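Local coordinates for protein titin (Homo sapiens, PDB 5JDD) that probably serves as a modular elastic spacer of the muscle sarcomere, here as three immunoglobulin domains in tandem from the I-band part of the chain, at residues A[17-28]-A[56-67]; A[216-224]-A[234-243]. All coordinates share one frame; numbering follows the deposited sequence.

Contact 1 of 2, residues A[17-28]-A[56-67]; sequences ENATVAFEVSVS and KVHKLMLQNISP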
loop_
_atom_site.group_PDB
_atom_site.type_symbol
_atom_site.label_atom_id
_atom_site.label_comp_id
_atom_site.label_asym_id
_atom_site.label_seq_id
_atom_site.Cartn_x
_atom_site.Cartn_y
_atom_site.Cartn_z
ATOM N N GLU A 17 -6.135 20.246 -7.795
ATOM C CA GLU A 17 -7.474 19.990 -8.296
ATOM C C GLU A 17 -8.464 20.026 -7.126
ATOM O O GLU A 17 -8.140 19.570 -6.016
ATOM C CB GLU A 17 -7.498 18.628 -9.000
ATOM C CG GLU A 17 -8.822 18.275 -9.653
ATOM C CD GLU A 17 -8.742 17.065 -10.570
ATOM O OE1 GLU A 17 -7.655 16.449 -10.699
ATOM O OE2 GLU A 17 -9.784 16.733 -11.175
ATOM N N ASN A 18 -9.639 20.611 -7.381
ATOM C CA ASN A 18 -10.727 20.780 -6.401
ATOM C C ASN A 18 -10.540 21.967 -5.435
ATOM O O ASN A 18 -11.427 22.254 -4.635
ATOM C CB ASN A 18 -11.056 19.476 -5.648
ATOM C CG ASN A 18 -11.360 18.316 -6.584
ATOM O OD1 ASN A 18 -10.701 17.273 -6.534
ATOM N ND2 ASN A 18 -12.356 18.493 -7.446
ATOM N N ALA A 19 -9.416 22.674 -5.531
ATOM C CA ALA A 19 -9.224 23.879 -4.720
ATOM C C ALA A 19 -10.080 25.027 -5.232
ATOM O O ALA A 19 -10.556 25.010 -6.373
ATOM C CB ALA A 19 -7.761 24.303 -4.696
ATOM N N THR A 20 -10.250 26.037 -4.387
ATOM C CA THR A 20 -10.834 27.299 -4.809
ATOM C C THR A 20 -9.717 28.333 -4.829
ATOM O O THR A 20 -8.978 28.480 -3.845
ATOM C CB THR A 20 -11.950 27.735 -3.861
ATOM O OG1 THR A 20 -13.050 26.828 -3.996
ATOM C CG2 THR A 20 -12.415 29.157 -4.192
ATOM N N VAL A 21 -9.590 29.045 -5.948
ATOM C CA VAL A 21 -8.493 29.989 -6.154
ATOM C C VAL A 21 -9.039 31.315 -6.666
ATOM O O VAL A 21 -10.220 31.412 -7.014
ATOM C CB VAL A 21 -7.465 29.457 -7.169
ATOM C CG1 VAL A 21 -6.912 28.121 -6.705
ATOM C CG2 VAL A 21 -8.096 29.326 -8.564
ATOM N N ALA A 22 -8.191 32.337 -6.712
ATOM C CA ALA A 22 -8.631 33.641 -7.211
ATOM C C ALA A 22 -7.545 34.369 -7.971
ATOM O O ALA A 22 -6.357 34.182 -7.719
ATOM C CB ALA A 22 -9.133 34.515 -6.064
ATOM N N PHE A 23 -7.969 35.207 -8.911
ATOM C CA PHE A 23 -7.095 36.178 -9.553
ATOM C C PHE A 23 -7.599 37.553 -9.153
ATOM O O PHE A 23 -8.803 37.735 -8.934
ATOM C CB PHE A 23 -7.161 36.040 -11.073
ATOM C CG PHE A 23 -6.554 34.770 -11.601
ATOM C CD1 PHE A 23 -5.175 34.641 -11.711
ATOM C CD2 PHE A 23 -7.354 33.700 -11.990
ATOM C CE1 PHE A 23 -4.602 33.468 -12.196
ATOM C CE2 PHE A 23 -6.787 32.528 -12.483
ATOM C CZ PHE A 23 -5.412 32.411 -12.586
ATOM N N GLU A 24 -6.697 38.524 -9.059
ATOM C CA GLU A 24 -7.065 39.853 -8.578
ATOM C C GLU A 24 -6.381 40.935 -9.395
ATOM O O GLU A 24 -5.176 40.855 -9.641
ATOM C CB GLU A 24 -6.644 39.989 -7.117
ATOM C CG GLU A 24 -7.154 41.224 -6.426
ATOM C CD GLU A 24 -7.149 41.061 -4.921
ATOM O OE1 GLU A 24 -8.043 40.366 -4.393
ATOM O OE2 GLU A 24 -6.242 41.611 -4.266
ATOM N N VAL A 25 -7.145 41.943 -9.810
ATOM C CA VAL A 25 -6.556 43.137 -10.417
ATOM C C VAL A 25 -7.028 44.356 -9.638
ATOM O O VAL A 25 -8.194 44.418 -9.227
ATOM C CB VAL A 25 -6.892 43.244 -11.931
ATOM C CG1 VAL A 25 -8.395 43.288 -12.160
ATOM C CG2 VAL A 25 -6.211 44.451 -12.574
ATOM N N SER A 26 -6.126 45.299 -9.373
ATOM C CA SER A 26 -6.535 46.539 -8.724
ATOM C C SER A 26 -6.233 47.722 -9.617
ATOM O O SER A 26 -5.246 47.726 -10.375
ATOM C CB SER A 26 -5.888 46.704 -7.346
ATOM O OG SER A 26 -4.621 47.333 -7.440
ATOM N N VAL A 27 -7.089 48.729 -9.529
ATOM C CA VAL A 27 -6.979 49.891 -10.396
ATOM C C VAL A 27 -6.929 51.181 -9.588
ATOM O O VAL A 27 -7.024 51.159 -8.355
ATOM C CB VAL A 27 -8.135 49.927 -11.437
ATOM C CG1 VAL A 27 -8.036 48.731 -12.358
ATOM C CG2 VAL A 27 -9.510 49.929 -10.751
ATOM N N SER A 28 -6.783 52.303 -10.281
ATOM C CA SER A 28 -6.570 53.581 -9.614
ATOM C C SER A 28 -7.864 54.259 -9.184
ATOM O O SER A 28 -7.838 55.174 -8.352
ATOM C CB SER A 28 -5.800 54.519 -10.537
ATOM O OG SER A 28 -6.448 54.630 -11.792
ATOM N N LYS A 56 -11.720 49.617 -5.684
ATOM C CA LYS A 56 -10.642 49.543 -6.670
ATOM C C LYS A 56 -10.182 48.122 -6.990
ATOM O O LYS A 56 -9.314 47.936 -7.846
ATOM C CB LYS A 56 -9.433 50.357 -6.202
ATOM C CG LYS A 56 -9.720 51.842 -6.087
ATOM C CD LYS A 56 -8.500 52.606 -5.578
ATOM C CE LYS A 56 -8.827 54.071 -5.397
ATOM N NZ LYS A 56 -7.649 54.816 -4.898
ATOM N N VAL A 57 -10.755 47.123 -6.316
ATOM C CA VAL A 57 -10.240 45.757 -6.393
ATOM C C VAL A 57 -11.231 44.826 -7.066
ATOM O O VAL A 57 -12.407 44.774 -6.692
ATOM C CB VAL A 57 -9.913 45.211 -4.994
ATOM C CG1 VAL A 57 -9.332 43.804 -5.089
ATOM C CG2 VAL A 57 -8.934 46.134 -4.284
ATOM N N HIS A 58 -10.748 44.082 -8.055
ATOM C CA HIS A 58 -11.597 43.198 -8.839
ATOM C C HIS A 58 -11.045 41.788 -8.797
ATOM O O HIS A 58 -9.880 41.548 -9.147
ATOM C CB HIS A 58 -11.685 43.712 -10.270
ATOM C CG HIS A 58 -12.132 45.131 -10.348
ATOM N ND1 HIS A 58 -13.463 45.492 -10.306
ATOM C CD2 HIS A 58 -11.427 46.285 -10.399
ATOM C CE1 HIS A 58 -13.558 46.807 -10.359
ATOM N NE2 HIS A 58 -12.338 47.314 -10.415
ATOM N N LYS A 59 -11.880 40.863 -8.341
ATOM C CA LYS A 59 -11.481 39.470 -8.211
ATOM C C LYS A 59 -12.316 38.539 -9.076
ATOM O O LYS A 59 -13.521 38.741 -9.254
ATOM C CB LYS A 59 -11.568 39.028 -6.746
ATOM C CG LYS A 59 -10.799 39.926 -5.806
ATOM C CD LYS A 59 -11.191 39.703 -4.357
ATOM C CE LYS A 59 -10.879 38.291 -3.917
ATOM N NZ LYS A 59 -10.985 38.135 -2.439
ATOM N N LEU A 60 -11.650 37.528 -9.626
ATOM C CA LEU A 60 -12.293 36.376 -10.244
ATOM C C LEU A 60 -11.971 35.174 -9.377
ATOM O O LEU A 60 -10.804 34.820 -9.202
ATOM C CB LEU A 60 -11.746 36.147 -11.649
ATOM C CG LEU A 60 -12.098 34.807 -12.300
ATOM C CD1 LEU A 60 -13.596 34.677 -12.477
ATOM C CD2 LEU A 60 -11.388 34.675 -13.641
ATOM N N MET A 61 -13.003 34.561 -8.818
ATOM C CA MET A 61 -12.828 33.387 -7.978
ATOM C C MET A 61 -13.288 32.155 -8.739
ATOM O O MET A 61 -14.358 32.147 -9.356
ATOM C CB MET A 61 -13.616 33.554 -6.677
ATOM C CG MET A 61 -13.274 34.830 -5.906
ATOM S SD MET A 61 -14.350 35.043 -4.473
ATOM C CE MET A 61 -14.056 36.764 -4.081
ATOM N N LEU A 62 -12.462 31.118 -8.709
ATOM C CA LEU A 62 -12.775 29.865 -9.374
ATOM C C LEU A 62 -12.924 28.794 -8.311
ATOM O O LEU A 62 -11.982 28.498 -7.559
ATOM C CB LEU A 62 -11.670 29.480 -10.356
ATOM C CG LEU A 62 -11.151 30.575 -11.293
ATOM C CD1 LEU A 62 -9.966 30.069 -12.105
ATOM C CD2 LEU A 62 -12.240 31.044 -12.206
ATOM N N GLN A 63 -14.107 28.201 -8.252
ATOM C CA GLN A 63 -14.414 27.249 -7.199
ATOM C C GLN A 63 -14.293 25.822 -7.708
ATOM O O GLN A 63 -14.656 25.535 -8.849
ATOM C CB GLN A 63 -15.810 27.535 -6.639
ATOM C CG GLN A 63 -15.926 28.953 -6.087
ATOM C CD GLN A 63 -17.353 29.382 -5.821
ATOM O OE1 GLN A 63 -17.657 29.925 -4.759
ATOM N NE2 GLN A 63 -18.234 29.157 -6.790
ATOM N N ASN A 64 -13.741 24.946 -6.866
ATOM C CA ASN A 64 -13.652 23.509 -7.159
ATOM C C ASN A 64 -13.002 23.243 -8.513
ATOM O O ASN A 64 -13.593 22.605 -9.380
ATOM C CB ASN A 64 -15.044 22.860 -7.081
ATOM C CG ASN A 64 -14.995 21.336 -7.058
ATOM O OD1 ASN A 64 -13.937 20.729 -6.887
ATOM N ND2 ASN A 64 -16.157 20.711 -7.227
ATOM N N ILE A 65 -11.774 23.731 -8.689
ATOM C CA ILE A 65 -11.149 23.726 -10.014
ATOM C C ILE A 65 -10.909 22.334 -10.572
ATOM O O ILE A 65 -10.653 21.371 -9.837
ATOM C CB ILE A 65 -9.828 24.520 -10.068
ATOM C CG1 ILE A 65 -8.796 23.930 -9.102
ATOM C CG2 ILE A 65 -10.067 26.003 -9.771
ATOM C CD1 ILE A 65 -7.500 24.731 -9.082
ATOM N N SER A 66 -11.035 22.243 -11.891
ATOM C CA SER A 66 -10.745 21.009 -12.603
ATOM C C SER A 66 -9.592 21.258 -13.564
ATOM O O SER A 66 -9.230 22.408 -13.834
ATOM C CB SER A 66 -11.978 20.520 -13.366
ATOM O OG SER A 66 -12.363 21.450 -14.357
ATOM N N PRO A 67 -8.980 20.180 -14.070
ATOM C CA PRO A 67 -7.888 20.396 -15.019
ATOM C C PRO A 67 -8.302 21.244 -16.231
ATOM O O PRO A 67 -7.459 21.957 -16.791
ATOM C CB PRO A 67 -7.526 18.971 -15.448
ATOM C CG PRO A 67 -7.836 18.149 -14.235
ATOM C CD PRO A 67 -9.072 18.767 -13.645
HETATM O O HOH W 1 -13.174 24.298 -3.982
#
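Phe23 and Leu62 meet on the buried side of two antiparallel strands, 21-27 and 57-62, where the CD1 methyl of Leu62 lies against the ring edge at CE2 of Phe23, 4.0 Å away. Val21 adds its CG2, which touches Leu62 CB and, 4.0 Å off, Ile65 CG2. Branched and aromatic residues suit this face because they fill the space toward strands 13-16 and 80-89: Val13 and Leu86 touch the Phe23 side chain, and Tyr73 of strand 71-77 meets its ring with the planes at about 30°. His58 is the polar member here; its ring takes Val27 CG2 at the edge, in plane, while ND1 is hydrogen-bonded to Ser53.

The other face, with Ala22, Glu24, Ser26, Val57, Lys59 and Met61, is looser and more exposed. Glu24 has its CG anti to the backbone N (chi1 -171°), which brings OE1 alongside the Lys59 chain, 3.1 Å from its CG. Lys59 NZ stays 4.2 Å from that OE1; a longer-range attraction is likely, but no salt bridge forms.

Between the faces runs a regular ladder of backbone bonds, continued past the strand ends by Ile65 N to Ala19 O and Asn18 N to Ile65 O. At this end Asn18 ND2 gives a nearly straight bond, 2.8 Å long, to Asn64 OD1, with the two amide planes 41° apart. A water donates to Asn18 O at 2.8 Å. Asparagine suits both places, since it accepts positive phi more readily than most residues, and its amide also bridges the two segments. The pairing is that of the B and E strands in the sandwich of an I-set immunoglobulin domain.

Contact 2 of 2, residues A[216-224]-A[234-243]; sequences EIKSTDKCQ and LNIRNVHFGD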
loop_
_atom_site.group_PDB
_atom_site.type_symbol
_atom_site.label_atom_id
_atom_site.label_comp_id
_atom_site.label_asym_id
_atom_site.label_seq_id
_atom_site.Cartn_x
_atom_site.Cartn_y
_atom_site.Cartn_z
ATOM N N GLU A 216 -0.903 -30.876 17.978
ATOM C CA GLU A 216 0.233 -29.958 18.014
ATOM C C GLU A 216 1.055 -30.105 19.303
ATOM O O GLU A 216 0.511 -30.104 20.417
ATOM C CB GLU A 216 -0.198 -28.492 17.822
ATOM C CG GLU A 216 0.997 -27.522 17.795
ATOM C CD GLU A 216 0.610 -26.061 17.612
ATOM O OE1 GLU A 216 1.389 -25.185 18.048
ATOM O OE2 GLU A 216 -0.456 -25.786 17.025
ATOM N N ILE A 217 2.365 -30.243 19.124
ATOM C CA ILE A 217 3.320 -30.423 20.214
ATOM C C ILE A 217 3.719 -29.088 20.845
ATOM O O ILE A 217 4.053 -28.126 20.147
ATOM C CB ILE A 217 4.593 -31.147 19.705
ATOM C CG1 ILE A 217 4.229 -32.517 19.124
ATOM C CG2 ILE A 217 5.653 -31.273 20.816
ATOM C CD1 ILE A 217 5.381 -33.210 18.407
ATOM N N LYS A 218 3.669 -29.057 22.173
ATOM C CA LYS A 218 4.110 -27.927 22.980
ATOM C C LYS A 218 5.634 -27.907 23.107
ATOM O O LYS A 218 6.254 -28.942 23.335
ATOM C CB LYS A 218 3.508 -28.051 24.387
ATOM C CG LYS A 218 3.858 -26.904 25.342
ATOM C CD LYS A 218 3.401 -27.212 26.769
ATOM C CE LYS A 218 3.887 -26.141 27.736
ATOM N NZ LYS A 218 3.476 -26.435 29.139
ATOM N N SER A 219 6.225 -26.722 22.984
ATOM C CA SER A 219 7.652 -26.544 23.256
ATOM C C SER A 219 7.930 -26.745 24.736
ATOM O O SER A 219 7.371 -26.047 25.589
ATOM C CB SER A 219 8.106 -25.146 22.839
ATOM O OG SER A 219 9.440 -24.900 23.257
ATOM N N THR A 220 8.788 -27.711 25.049
ATOM C CA THR A 220 9.142 -28.012 26.432
ATOM C C THR A 220 10.607 -28.410 26.505
ATOM O O THR A 220 11.267 -28.539 25.475
ATOM C CB THR A 220 8.321 -29.189 26.995
ATOM O OG1 THR A 220 8.628 -30.374 26.254
ATOM C CG2 THR A 220 6.823 -28.920 26.921
ATOM N N ASP A 221 11.108 -28.606 27.721
ATOM C CA ASP A 221 12.481 -29.055 27.889
ATOM C C ASP A 221 12.642 -30.413 27.215
ATOM O O ASP A 221 13.670 -30.686 26.594
ATOM C CB ASP A 221 12.863 -29.150 29.371
ATOM C CG ASP A 221 12.996 -27.787 30.041
ATOM O OD1 ASP A 221 13.259 -26.788 29.336
ATOM O OD2 ASP A 221 12.842 -27.724 31.282
ATOM N N LYS A 222 11.613 -31.250 27.313
ATOM C CA LYS A 222 11.673 -32.574 26.702
ATOM C C LYS A 222 11.579 -32.545 25.181
ATOM O O LYS A 222 12.290 -33.281 24.503
ATOM C CB LYS A 222 10.597 -33.498 27.266
ATOM C CG LYS A 222 10.682 -34.890 26.657
ATOM C CD LYS A 222 9.657 -35.821 27.221
ATOM C CE LYS A 222 9.564 -37.052 26.358
ATOM N NZ LYS A 222 10.263 -38.218 26.965
ATOM N N CYS A 223 10.697 -31.702 24.652
ATOM C CA CYS A 223 10.494 -31.593 23.206
ATOM C C CYS A 223 10.905 -30.222 22.719
ATOM O O CYS A 223 10.146 -29.250 22.826
ATOM C CB CYS A 223 9.032 -31.856 22.830
ATOM S SG CYS A 223 8.501 -33.547 23.199
ATOM N N GLN A 224 12.125 -30.134 22.199
ATOM C CA GLN A 224 12.637 -28.860 21.714
ATOM C C GLN A 224 12.591 -28.792 20.193
ATOM O O GLN A 224 13.019 -29.719 19.499
ATOM C CB GLN A 224 14.051 -28.605 22.244
ATOM C CG GLN A 224 14.106 -28.504 23.766
ATOM C CD GLN A 224 15.511 -28.311 24.302
ATOM O OE1 GLN A 224 16.399 -27.835 23.594
ATOM N NE2 GLN A 224 15.720 -28.682 25.562
ATOM N N LEU A 234 13.103 -31.574 15.611
ATOM C CA LEU A 234 12.318 -31.862 16.802
ATOM C C LEU A 234 13.150 -32.834 17.627
ATOM O O LEU A 234 13.390 -33.973 17.214
ATOM C CB LEU A 234 10.959 -32.476 16.442
ATOM C CG LEU A 234 10.181 -33.133 17.590
ATOM C CD1 LEU A 234 9.821 -32.127 18.654
ATOM C CD2 LEU A 234 8.932 -33.822 17.051
ATOM N N ASN A 235 13.626 -32.364 18.770
ATOM C CA ASN A 235 14.520 -33.139 19.606
ATOM C C ASN A 235 13.756 -33.595 20.831
ATOM O O ASN A 235 13.262 -32.766 21.592
ATOM C CB ASN A 235 15.724 -32.288 20.003
ATOM C CG ASN A 235 16.712 -33.046 20.874
ATOM O OD1 ASN A 235 16.740 -32.878 22.094
ATOM N ND2 ASN A 235 17.521 -33.889 20.249
ATOM N N ILE A 236 13.648 -34.907 21.007
ATOM C CA ILE A 236 12.911 -35.464 22.138
ATOM C C ILE A 236 13.868 -36.215 23.052
ATOM O O ILE A 236 14.506 -37.186 22.637
ATOM C CB ILE A 236 11.779 -36.415 21.683
ATOM C CG1 ILE A 236 10.868 -35.720 20.661
ATOM C CG2 ILE A 236 10.962 -36.873 22.878
ATOM C CD1 ILE A 236 9.712 -36.581 20.188
ATOM N N ARG A 237 13.960 -35.769 24.300
ATOM C CA ARG A 237 14.852 -36.393 25.274
ATOM C C ARG A 237 14.215 -37.554 26.011
ATOM O O ARG A 237 13.002 -37.576 26.217
ATOM C CB ARG A 237 15.314 -35.364 26.297
ATOM C CG ARG A 237 16.124 -34.258 25.695
ATOM C CD ARG A 237 16.441 -33.209 26.730
ATOM N NE ARG A 237 17.329 -32.187 26.191
ATOM C CZ ARG A 237 17.895 -31.236 26.923
ATOM N NH1 ARG A 237 17.663 -31.185 28.228
ATOM N NH2 ARG A 237 18.694 -30.344 26.353
ATOM N N ASN A 238 15.054 -38.515 26.405
ATOM C CA ASN A 238 14.674 -39.569 27.348
ATOM C C ASN A 238 13.398 -40.291 26.906
ATOM O O ASN A 238 12.407 -40.342 27.636
ATOM C CB ASN A 238 14.516 -38.992 28.767
ATOM C CG ASN A 238 14.418 -40.075 29.829
ATOM O OD1 ASN A 238 14.837 -41.212 29.612
ATOM N ND2 ASN A 238 13.854 -39.728 30.981
ATOM N N VAL A 239 13.421 -40.835 25.694
ATOM C CA VAL A 239 12.187 -41.365 25.122
ATOM C C VAL A 239 11.674 -42.601 25.857
ATOM O O VAL A 239 12.440 -43.392 26.428
ATOM C CB VAL A 239 12.302 -41.642 23.604
ATOM C CG1 VAL A 239 12.566 -40.347 22.844
ATOM C CG2 VAL A 239 13.393 -42.664 23.316
ATOM N N HIS A 240 10.360 -42.761 25.850
ATOM C CA HIS A 240 9.737 -43.942 26.433
ATOM C C HIS A 240 8.603 -44.378 25.514
ATOM O O HIS A 240 8.401 -43.782 24.454
ATOM C CB HIS A 240 9.252 -43.648 27.860
ATOM C CG HIS A 240 8.402 -42.420 27.966
ATOM N ND1 HIS A 240 7.179 -42.301 27.341
ATOM C CD2 HIS A 240 8.603 -41.252 28.623
ATOM C CE1 HIS A 240 6.662 -41.114 27.610
ATOM N NE2 HIS A 240 7.512 -40.456 28.380
ATOM N N PHE A 241 7.874 -45.412 25.917
ATOM C CA PHE A 241 6.772 -45.948 25.119
ATOM C C PHE A 241 5.763 -44.877 24.725
ATOM O O PHE A 241 5.210 -44.904 23.619
ATOM C CB PHE A 241 6.074 -47.070 25.892
ATOM C CG PHE A 241 4.772 -47.521 25.276
ATOM C CD1 PHE A 241 4.756 -48.449 24.237
ATOM C CD2 PHE A 241 3.562 -47.035 25.758
ATOM C CE1 PHE A 241 3.551 -48.871 23.684
ATOM C CE2 PHE A 241 2.358 -47.445 25.207
ATOM C CZ PHE A 241 2.352 -48.374 24.172
ATOM N N GLY A 242 5.516 -43.935 25.630
ATOM C CA GLY A 242 4.557 -42.879 25.366
ATOM C C GLY A 242 4.952 -42.002 24.194
ATOM O O GLY A 242 4.103 -41.380 23.558
ATOM N N ASP A 243 6.249 -41.955 23.903
ATOM C CA ASP A 243 6.741 -41.153 22.782
ATOM C C ASP A 243 6.643 -41.867 21.441
ATOM O O ASP A 243 6.746 -41.226 20.387
ATOM C CB ASP A 243 8.197 -40.748 23.025
ATOM C CG ASP A 243 8.358 -39.877 24.252
ATOM O OD1 ASP A 243 7.745 -38.787 24.295
ATOM O OD2 ASP A 243 9.083 -40.281 25.185
HETATM O O HOH W 2 10.867 -38.611 29.407
#
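A single lysine ammonium, that of Lys222, joins a backbone carbonyl and the buried carboxylate of Asp243 on 234-243. Its chain leaves anti to the backbone N (chi1 -178°), runs extended and bends at the last torsion, putting NZ 2.9 Å from Arg237 O, nearly in line with that carbonyl. The same NZ forms a salt bridge of 3.0 Å with Asp243 OD2, on the syn side of the carboxylate. The anti lone pair of OD2 accepts from His240 N, so Asp243 is gripped from two directions; lysine suits the place by length and charge.

Backbone bonds pair Gln224 with Asn235 both ways and run from Arg237 N to Lys222 O, closing the D-E hairpin of the I-set sandwich. Gln224 NE2 lies over one face of the Arg237 guanidinium, 3.5 Å from NH2, positioned there by giving one of its hydrogens to Asp221 O. Apolar tips fill the inner side: Ile217 CD1 meets Leu234 CD2 at 3.9 Å, and Cys223 SG touches Ile236 CG1 at 4.1 Å.

Strand 223-228 is an edge strand, and 231-236 beside it bonds on to 195-201; Ile217, Leu234 and Ile236 pack against Tyr247 of strand 245-251 in the facing sheet.

The two contacts belong to different immunoglobulin domains, the first and third of the tandem, with centres about 78 Å apart, and do not touch, their nearest atoms about 50 Å apart. They do involve equivalent strands: 57-62 in contact 1 and 231-236 in contact 2 are each the third strand across a four-stranded sheet. Contact 1 pairs that strand with its inner neighbour, and its interior is mainly apolar; contact 2 pairs it with the outer one, where charged and polar groups dominate at the hairpin end. Both are only partly buried, but contact 1 buries about twice the surface, 1117 against 519 Å².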